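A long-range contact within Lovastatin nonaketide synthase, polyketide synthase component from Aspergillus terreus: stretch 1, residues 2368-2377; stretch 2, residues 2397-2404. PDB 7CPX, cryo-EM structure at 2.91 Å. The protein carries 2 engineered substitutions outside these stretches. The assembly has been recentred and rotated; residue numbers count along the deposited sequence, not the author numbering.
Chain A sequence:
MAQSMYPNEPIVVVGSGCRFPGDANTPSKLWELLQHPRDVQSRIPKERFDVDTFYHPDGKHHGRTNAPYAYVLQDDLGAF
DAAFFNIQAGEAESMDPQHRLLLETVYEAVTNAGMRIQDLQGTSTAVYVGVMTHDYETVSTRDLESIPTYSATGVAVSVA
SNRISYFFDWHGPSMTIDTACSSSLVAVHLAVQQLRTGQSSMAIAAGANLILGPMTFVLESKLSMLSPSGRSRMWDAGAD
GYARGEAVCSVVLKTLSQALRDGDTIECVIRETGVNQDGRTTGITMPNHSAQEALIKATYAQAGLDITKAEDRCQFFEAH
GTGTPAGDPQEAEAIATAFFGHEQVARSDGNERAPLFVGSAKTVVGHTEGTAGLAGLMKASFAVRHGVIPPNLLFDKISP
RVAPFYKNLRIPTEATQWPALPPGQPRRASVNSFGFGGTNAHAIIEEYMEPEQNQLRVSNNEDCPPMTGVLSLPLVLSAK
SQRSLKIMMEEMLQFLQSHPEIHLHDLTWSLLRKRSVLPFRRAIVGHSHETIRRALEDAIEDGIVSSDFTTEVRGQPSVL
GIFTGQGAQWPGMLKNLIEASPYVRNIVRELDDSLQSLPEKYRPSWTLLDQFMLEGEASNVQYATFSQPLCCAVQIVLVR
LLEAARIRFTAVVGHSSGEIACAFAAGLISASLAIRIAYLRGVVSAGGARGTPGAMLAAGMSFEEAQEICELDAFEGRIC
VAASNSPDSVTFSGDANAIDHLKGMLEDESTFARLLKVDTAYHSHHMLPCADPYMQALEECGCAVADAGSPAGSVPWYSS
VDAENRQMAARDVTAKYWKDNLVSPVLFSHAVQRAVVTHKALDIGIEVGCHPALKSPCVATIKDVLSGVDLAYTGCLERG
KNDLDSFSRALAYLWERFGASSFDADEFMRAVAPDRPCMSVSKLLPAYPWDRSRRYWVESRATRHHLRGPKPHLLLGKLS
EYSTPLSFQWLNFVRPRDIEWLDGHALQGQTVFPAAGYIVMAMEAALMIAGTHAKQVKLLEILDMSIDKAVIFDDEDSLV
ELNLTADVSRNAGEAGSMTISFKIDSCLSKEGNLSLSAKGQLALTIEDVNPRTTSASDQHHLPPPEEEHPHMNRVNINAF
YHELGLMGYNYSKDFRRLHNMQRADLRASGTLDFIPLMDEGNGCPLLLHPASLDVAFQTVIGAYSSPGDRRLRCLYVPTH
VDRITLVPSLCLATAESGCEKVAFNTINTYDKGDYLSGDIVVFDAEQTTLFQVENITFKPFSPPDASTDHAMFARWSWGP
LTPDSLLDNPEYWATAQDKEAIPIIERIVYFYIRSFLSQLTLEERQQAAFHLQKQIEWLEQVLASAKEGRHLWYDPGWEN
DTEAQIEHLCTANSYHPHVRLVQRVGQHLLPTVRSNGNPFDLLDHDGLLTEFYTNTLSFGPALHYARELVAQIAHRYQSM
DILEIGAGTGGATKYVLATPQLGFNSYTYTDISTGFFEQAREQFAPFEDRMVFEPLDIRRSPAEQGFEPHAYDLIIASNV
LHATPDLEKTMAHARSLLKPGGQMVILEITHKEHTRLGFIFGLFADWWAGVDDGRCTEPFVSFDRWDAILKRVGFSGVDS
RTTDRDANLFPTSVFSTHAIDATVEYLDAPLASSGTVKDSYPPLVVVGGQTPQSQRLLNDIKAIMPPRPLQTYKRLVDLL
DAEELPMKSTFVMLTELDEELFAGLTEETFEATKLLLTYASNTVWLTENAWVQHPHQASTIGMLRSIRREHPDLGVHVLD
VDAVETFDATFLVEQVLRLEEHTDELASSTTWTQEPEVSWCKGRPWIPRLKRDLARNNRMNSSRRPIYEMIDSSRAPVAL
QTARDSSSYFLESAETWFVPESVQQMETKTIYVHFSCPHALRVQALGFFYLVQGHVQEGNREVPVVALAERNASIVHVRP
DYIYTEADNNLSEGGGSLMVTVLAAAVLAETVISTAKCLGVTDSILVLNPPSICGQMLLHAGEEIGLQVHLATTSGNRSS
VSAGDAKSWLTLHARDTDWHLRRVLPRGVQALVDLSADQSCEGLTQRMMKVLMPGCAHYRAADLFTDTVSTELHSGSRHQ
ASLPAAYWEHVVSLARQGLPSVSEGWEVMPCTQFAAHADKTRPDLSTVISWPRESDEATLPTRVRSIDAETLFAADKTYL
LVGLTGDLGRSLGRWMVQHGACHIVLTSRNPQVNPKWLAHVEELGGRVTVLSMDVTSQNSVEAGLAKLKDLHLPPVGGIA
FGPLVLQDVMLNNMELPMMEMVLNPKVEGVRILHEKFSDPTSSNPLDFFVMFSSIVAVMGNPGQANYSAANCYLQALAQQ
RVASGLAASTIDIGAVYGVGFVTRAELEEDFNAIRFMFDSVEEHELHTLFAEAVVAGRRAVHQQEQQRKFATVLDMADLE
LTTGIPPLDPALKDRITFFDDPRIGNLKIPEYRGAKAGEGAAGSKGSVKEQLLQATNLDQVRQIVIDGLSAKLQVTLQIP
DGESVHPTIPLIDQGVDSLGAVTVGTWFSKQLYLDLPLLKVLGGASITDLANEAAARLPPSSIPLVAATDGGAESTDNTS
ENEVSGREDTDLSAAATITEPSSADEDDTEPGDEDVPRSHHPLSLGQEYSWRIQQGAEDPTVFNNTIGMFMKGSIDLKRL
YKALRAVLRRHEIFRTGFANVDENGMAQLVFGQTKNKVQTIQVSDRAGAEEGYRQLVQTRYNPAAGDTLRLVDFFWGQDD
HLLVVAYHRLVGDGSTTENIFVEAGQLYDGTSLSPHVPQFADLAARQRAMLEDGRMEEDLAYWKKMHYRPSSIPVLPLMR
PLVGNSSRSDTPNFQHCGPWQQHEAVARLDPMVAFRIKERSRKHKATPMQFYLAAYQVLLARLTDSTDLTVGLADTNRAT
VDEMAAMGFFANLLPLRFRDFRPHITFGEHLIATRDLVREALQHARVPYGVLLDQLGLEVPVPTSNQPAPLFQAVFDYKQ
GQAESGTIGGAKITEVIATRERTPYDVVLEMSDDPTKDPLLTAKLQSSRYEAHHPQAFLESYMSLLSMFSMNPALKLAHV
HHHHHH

Stretch 1 2368-2377: TLFAEAVVAG
Stretch 2 2397-2404: ADLELTTG

How do the two backbones lie against each other? Residues 2368-2377 are one continuous piece of a longer α-helix, with phi/psi near -63/-42 and a ladder of i to i-4 hydrogen bonds, such as Ala2373 N to Leu2369 O at 2.9 Å. In the second stretch, 2397-2399 have helical phi/psi without regular bonds; Glu2400, Leu2401 and Thr2402 then extend into a short strand at -87/107, -87/97 and -71/132. Strand and helix run roughly antiparallel, with 151° between their N-to-C directions and axes approaching to 8.9 Å. The register sets Ala2373 CA 6.5 Å from Leu2401 CA, and Ala2376 CA 5.8 Å from Leu2399 CA.

Which side chain anchors the contact? Leu2401 points toward the helix, while its strand neighbours Glu2400 and Thr2402 point away, as is usual in an extended chain. Its rotamer is m, p (chi1 -73°, chi2 67°), which lays both methyls along the helix. Leu2401 CD2 lies 3.4 Å from Glu2372 CB and 3.3 Å from the backbone Ala2373 N, whose proton is already committed to the helical ladder. Leu2401 CD1 packs 4.0 Å from Ala2373 CB and 4.1 Å from Ala2376 CB.

How does the helix receive this leucine? Ala2373 and Ala2376 present only methyl groups to the second stretch: Ala2376 points toward it, and its CB sits 3.6 Å from Asp2398 O. Leu2369 starts sideways, but its t, p rotamer (chi1 163°, chi2 57°) carries its end nearer, placing Leu2369 CD1 3.5 Å from Leu2401 CB. Glu2372 is also sideways; with chi1 -167° and chi2 89° its end leads away, so it offers aliphatic CB here while OE1 and OE2 are hydrogen-bonded elsewhere in the structure.

What happens at the two ends of the second stretch? Leu2399 points away at CA-to-CB, yet its m, t rotamer (chi1 -53°, chi2 -173°) brings its end back, with Leu2399 CD2 4.2 Å from Ala2376 O. Beyond the strand, Thr2403 (phi/psi -151/158, chi1 -50°, m) points toward the helix, and its OG1 lies 3.2 Å from Leu2369 CD1. Thr2403 OG1 also sits 3.3 Å from Leu2401 O and 2.9 Å from Thr2402 O. Gly2404 follows at 90/8, where a CB would jam against the carbonyl O of Thr2403.

What holds the pair together? No hydrogen bond crosses between the stretches; the 330 Å² they bury is held chiefly by apolar packing, with Leu2401 contributing the largest share.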

ATOM      1  N   THR A2368     -23.904 -35.105 -27.908  1.00 96.86           N
ATOM      2  CA  THR A2368     -23.788 -36.151 -26.896  1.00 96.86           C
ATOM      3  C   THR A2368     -24.845 -37.230 -27.101  1.00 96.86           C
ATOM      4  O   THR A2368     -24.562 -38.425 -26.966  1.00 96.86           O
ATOM      5  CB  THR A2368     -23.915 -35.537 -25.502  1.00 96.86           C
ATOM      6  OG1 THR A2368     -22.963 -34.476 -25.356  1.00 96.86           O
ATOM      7  CG2 THR A2368     -23.666 -36.577 -24.421  1.00 96.86           C
ATOM      8  N   LEU A2369     -26.076 -36.823 -27.409  1.00 99.79           N
ATOM      9  CA  LEU A2369     -27.147 -37.786 -27.646  1.00 99.79           C
ATOM     10  C   LEU A2369     -26.836 -38.666 -28.849  1.00 99.79           C
ATOM     11  O   LEU A2369     -27.014 -39.889 -28.800  1.00 99.79           O
ATOM     12  CB  LEU A2369     -28.468 -37.040 -27.842  1.00 99.79           C
ATOM     13  CG  LEU A2369     -29.644 -37.781 -28.478  1.00 99.79           C
ATOM     14  CD1 LEU A2369     -30.006 -39.030 -27.700  1.00 99.79           C
ATOM     15  CD2 LEU A2369     -30.838 -36.848 -28.567  1.00 99.79           C
ATOM     16  N   PHE A2370     -26.358 -38.062 -29.936  1.00 97.80           N
ATOM     17  CA  PHE A2370     -25.979 -38.842 -31.110  1.00 97.80           C
ATOM     18  C   PHE A2370     -24.819 -39.774 -30.792  1.00 97.80           C
ATOM     19  O   PHE A2370     -24.781 -40.918 -31.263  1.00 97.80           O
ATOM     20  CB  PHE A2370     -25.613 -37.907 -32.261  1.00 97.80           C
ATOM     21  CG  PHE A2370     -25.123 -38.621 -33.484  1.00 97.80           C
ATOM     22  CD1 PHE A2370     -23.787 -38.941 -33.625  1.00 97.80           C
ATOM     23  CD2 PHE A2370     -26.000 -38.973 -34.492  1.00 97.80           C
ATOM     24  CE1 PHE A2370     -23.334 -39.600 -34.743  1.00 97.80           C
ATOM     25  CE2 PHE A2370     -25.553 -39.630 -35.616  1.00 97.80           C
ATOM     26  CZ  PHE A2370     -24.218 -39.945 -35.744  1.00 97.80           C
ATOM     27  N   ALA A2371     -23.856 -39.298 -30.006  1.00 98.41           N
ATOM     28  CA  ALA A2371     -22.724 -40.130 -29.620  1.00 98.41           C
ATOM     29  C   ALA A2371     -23.192 -41.343 -28.838  1.00 98.41           C
ATOM     30  O   ALA A2371     -22.748 -42.470 -29.083  1.00 98.41           O
ATOM     31  CB  ALA A2371     -21.746 -39.313 -28.781  1.00 98.41           C
ATOM     32  N   GLU A2372     -24.092 -41.125 -27.883  1.00 99.85           N
ATOM     33  CA  GLU A2372     -24.596 -42.234 -27.089  1.00 99.85           C
ATOM     34  C   GLU A2372     -25.435 -43.178 -27.934  1.00 99.85           C
ATOM     35  O   GLU A2372     -25.452 -44.381 -27.676  1.00 99.85           O
ATOM     36  CB  GLU A2372     -25.409 -41.715 -25.908  1.00 99.85           C
ATOM     37  CG  GLU A2372     -25.707 -42.780 -24.872  1.00 99.85           C
ATOM     38  CD  GLU A2372     -24.634 -42.889 -23.805  1.00 99.85           C
ATOM     39  OE1 GLU A2372     -23.900 -41.903 -23.586  1.00 99.85           O
ATOM     40  OE2 GLU A2372     -24.525 -43.966 -23.181  1.00 99.85           O
ATOM     41  N   ALA A2373     -26.132 -42.660 -28.946  1.00 98.85           N
ATOM     42  CA  ALA A2373     -26.863 -43.540 -29.854  1.00 98.85           C
ATOM     43  C   ALA A2373     -25.910 -44.405 -30.667  1.00 98.85           C
ATOM     44  O   ALA A2373     -26.163 -45.598 -30.874  1.00 98.85           O
ATOM     45  CB  ALA A2373     -27.755 -42.719 -30.779  1.00 98.85           C
ATOM     46  N   VAL A2374     -24.811 -43.820 -31.142  1.00 98.95           N
ATOM     47  CA  VAL A2374     -23.802 -44.599 -31.854  1.00 98.95           C
ATOM     48  C   VAL A2374     -23.235 -45.674 -30.940  1.00 98.95           C
ATOM     49  O   VAL A2374     -23.067 -46.836 -31.335  1.00 98.95           O
ATOM     50  CB  VAL A2374     -22.692 -43.676 -32.387  1.00 98.95           C
ATOM     51  CG1 VAL A2374     -21.537 -44.495 -32.929  1.00 98.95           C
ATOM     52  CG2 VAL A2374     -23.238 -42.759 -33.458  1.00 98.95           C
ATOM     53  N   VAL A2375     -22.926 -45.295 -29.700  1.00100.44           N
ATOM     54  CA  VAL A2375     -22.386 -46.249 -28.740  1.00100.44           C
ATOM     55  C   VAL A2375     -23.397 -47.350 -28.464  1.00100.44           C
ATOM     56  O   VAL A2375     -23.034 -48.519 -28.316  1.00100.44           O
ATOM     57  CB  VAL A2375     -21.972 -45.523 -27.448  1.00100.44           C
ATOM     58  CG1 VAL A2375     -21.653 -46.526 -26.357  1.00100.44           C
ATOM     59  CG2 VAL A2375     -20.781 -44.631 -27.717  1.00100.44           C
ATOM     60  N   ALA A2376     -24.678 -46.994 -28.383  1.00 99.68           N
ATOM     61  CA  ALA A2376     -25.716 -47.990 -28.158  1.00 99.68           C
ATOM     62  C   ALA A2376     -25.808 -48.955 -29.329  1.00 99.68           C
ATOM     63  O   ALA A2376     -25.980 -50.159 -29.134  1.00 99.68           O
ATOM     64  CB  ALA A2376     -27.060 -47.305 -27.925  1.00 99.68           C
ATOM     65  N   GLY A2377     -25.700 -48.443 -30.555  1.00102.01           N
ATOM     66  CA  GLY A2377     -25.719 -49.324 -31.711  1.00102.01           C
ATOM     67  C   GLY A2377     -24.545 -50.284 -31.719  1.00102.01           C
ATOM     68  O   GLY A2377     -24.704 -51.487 -31.951  1.00102.01           O
ATOM     69  N   ALA A2397     -34.821 -51.176 -25.763  1.00110.71           N
ATOM     70  CA  ALA A2397     -34.979 -49.860 -25.154  1.00110.71           C
ATOM     71  C   ALA A2397     -33.699 -49.045 -25.277  1.00110.71           C
ATOM     72  O   ALA A2397     -33.747 -47.828 -25.488  1.00110.71           O
ATOM     73  CB  ALA A2397     -35.381 -50.002 -23.688  1.00110.71           C
ATOM     74  N   ASP A2398     -32.544 -49.702 -25.150  1.00108.08           N
ATOM     75  CA  ASP A2398     -31.270 -49.002 -25.254  1.00108.08           C
ATOM     76  C   ASP A2398     -31.066 -48.385 -26.629  1.00108.08           C
ATOM     77  O   ASP A2398     -30.413 -47.342 -26.737  1.00108.08           O
ATOM     78  CB  ASP A2398     -30.120 -49.960 -24.941  1.00108.08           C
ATOM     79  CG  ASP A2398     -30.134 -51.193 -25.821  1.00108.08           C
ATOM     80  OD1 ASP A2398     -31.052 -51.317 -26.658  1.00108.08           O
ATOM     81  OD2 ASP A2398     -29.228 -52.040 -25.674  1.00108.08           O
ATOM     82  N   LEU A2399     -31.604 -49.005 -27.681  1.00105.47           N
ATOM     83  CA  LEU A2399     -31.433 -48.456 -29.021  1.00105.47           C
ATOM     84  C   LEU A2399     -32.074 -47.081 -29.140  1.00105.47           C
ATOM     85  O   LEU A2399     -31.461 -46.148 -29.671  1.00105.47           O
ATOM     86  CB  LEU A2399     -32.032 -49.405 -30.058  1.00105.47           C
ATOM     87  CG  LEU A2399     -31.565 -50.858 -30.004  1.00105.47           C
ATOM     88  CD1 LEU A2399     -32.119 -51.620 -31.192  1.00105.47           C
ATOM     89  CD2 LEU A2399     -30.051 -50.941 -29.967  1.00105.47           C
ATOM     90  N   GLU A2400     -33.301 -46.935 -28.647  1.00106.87           N
ATOM     91  CA  GLU A2400     -34.030 -45.673 -28.742  1.00106.87           C
ATOM     92  C   GLU A2400     -33.655 -44.817 -27.542  1.00106.87           C
ATOM     93  O   GLU A2400     -34.080 -45.082 -26.415  1.00106.87           O
ATOM     94  CB  GLU A2400     -35.534 -45.914 -28.798  1.00106.87           C
ATOM     95  CG  GLU A2400     -35.975 -46.848 -29.908  1.00106.87           C
ATOM     96  CD  GLU A2400     -37.475 -46.810 -30.133  1.00106.87           C
ATOM     97  OE1 GLU A2400     -38.141 -45.923 -29.560  1.00106.87           O
ATOM     98  OE2 GLU A2400     -37.988 -47.665 -30.883  1.00106.87           O
ATOM     99  N   LEU A2401     -32.854 -43.785 -27.783  1.00101.71           N
ATOM    100  CA  LEU A2401     -32.483 -42.836 -26.739  1.00101.71           C
ATOM    101  C   LEU A2401     -33.560 -41.765 -26.680  1.00101.71           C
ATOM    102  O   LEU A2401     -33.571 -40.829 -27.484  1.00101.71           O
ATOM    103  CB  LEU A2401     -31.111 -42.235 -27.016  1.00101.71           C
ATOM    104  CG  LEU A2401     -29.918 -43.164 -26.788  1.00101.71           C
ATOM    105  CD1 LEU A2401     -29.911 -44.309 -27.786  1.00101.71           C
ATOM    106  CD2 LEU A2401     -28.621 -42.387 -26.869  1.00101.71           C
ATOM    107  N   THR A2402     -34.493 -41.924 -25.746  1.00108.03           N
ATOM    108  CA  THR A2402     -35.530 -40.922 -25.550  1.00108.03           C
ATOM    109  C   THR A2402     -34.918 -39.670 -24.938  1.00108.03           C
ATOM    110  O   THR A2402     -34.161 -39.748 -23.966  1.00108.03           O
ATOM    111  CB  THR A2402     -36.634 -41.473 -24.652  1.00108.03           C
ATOM    112  OG1 THR A2402     -37.170 -42.668 -25.233  1.00108.03           O
ATOM    113  CG2 THR A2402     -37.750 -40.455 -24.483  1.00108.03           C
ATOM    114  N   THR A2403     -35.247 -38.515 -25.507  1.00103.73           N
ATOM    115  CA  THR A2403     -34.618 -37.271 -25.098  1.00103.73           C
ATOM    116  C   THR A2403     -35.589 -36.120 -25.307  1.00103.73           C
ATOM    117  O   THR A2403     -36.530 -36.210 -26.100  1.00103.73           O
ATOM    118  CB  THR A2403     -33.321 -37.029 -25.879  1.00103.73           C
ATOM    119  OG1 THR A2403     -32.505 -38.207 -25.831  1.00103.73           O
ATOM    120  CG2 THR A2403     -32.550 -35.869 -25.291  1.00103.73           C
ATOM    121  N   GLY A2404     -35.353 -35.032 -24.579  1.00106.73           N
ATOM    122  CA  GLY A2404     -36.117 -33.818 -24.756  1.00106.73           C
ATOM    123  C   GLY A2404     -37.356 -33.698 -23.901  1.00106.73           C
ATOM    124  O   GLY A2404     -38.144 -32.767 -24.116  1.00106.73           O
TER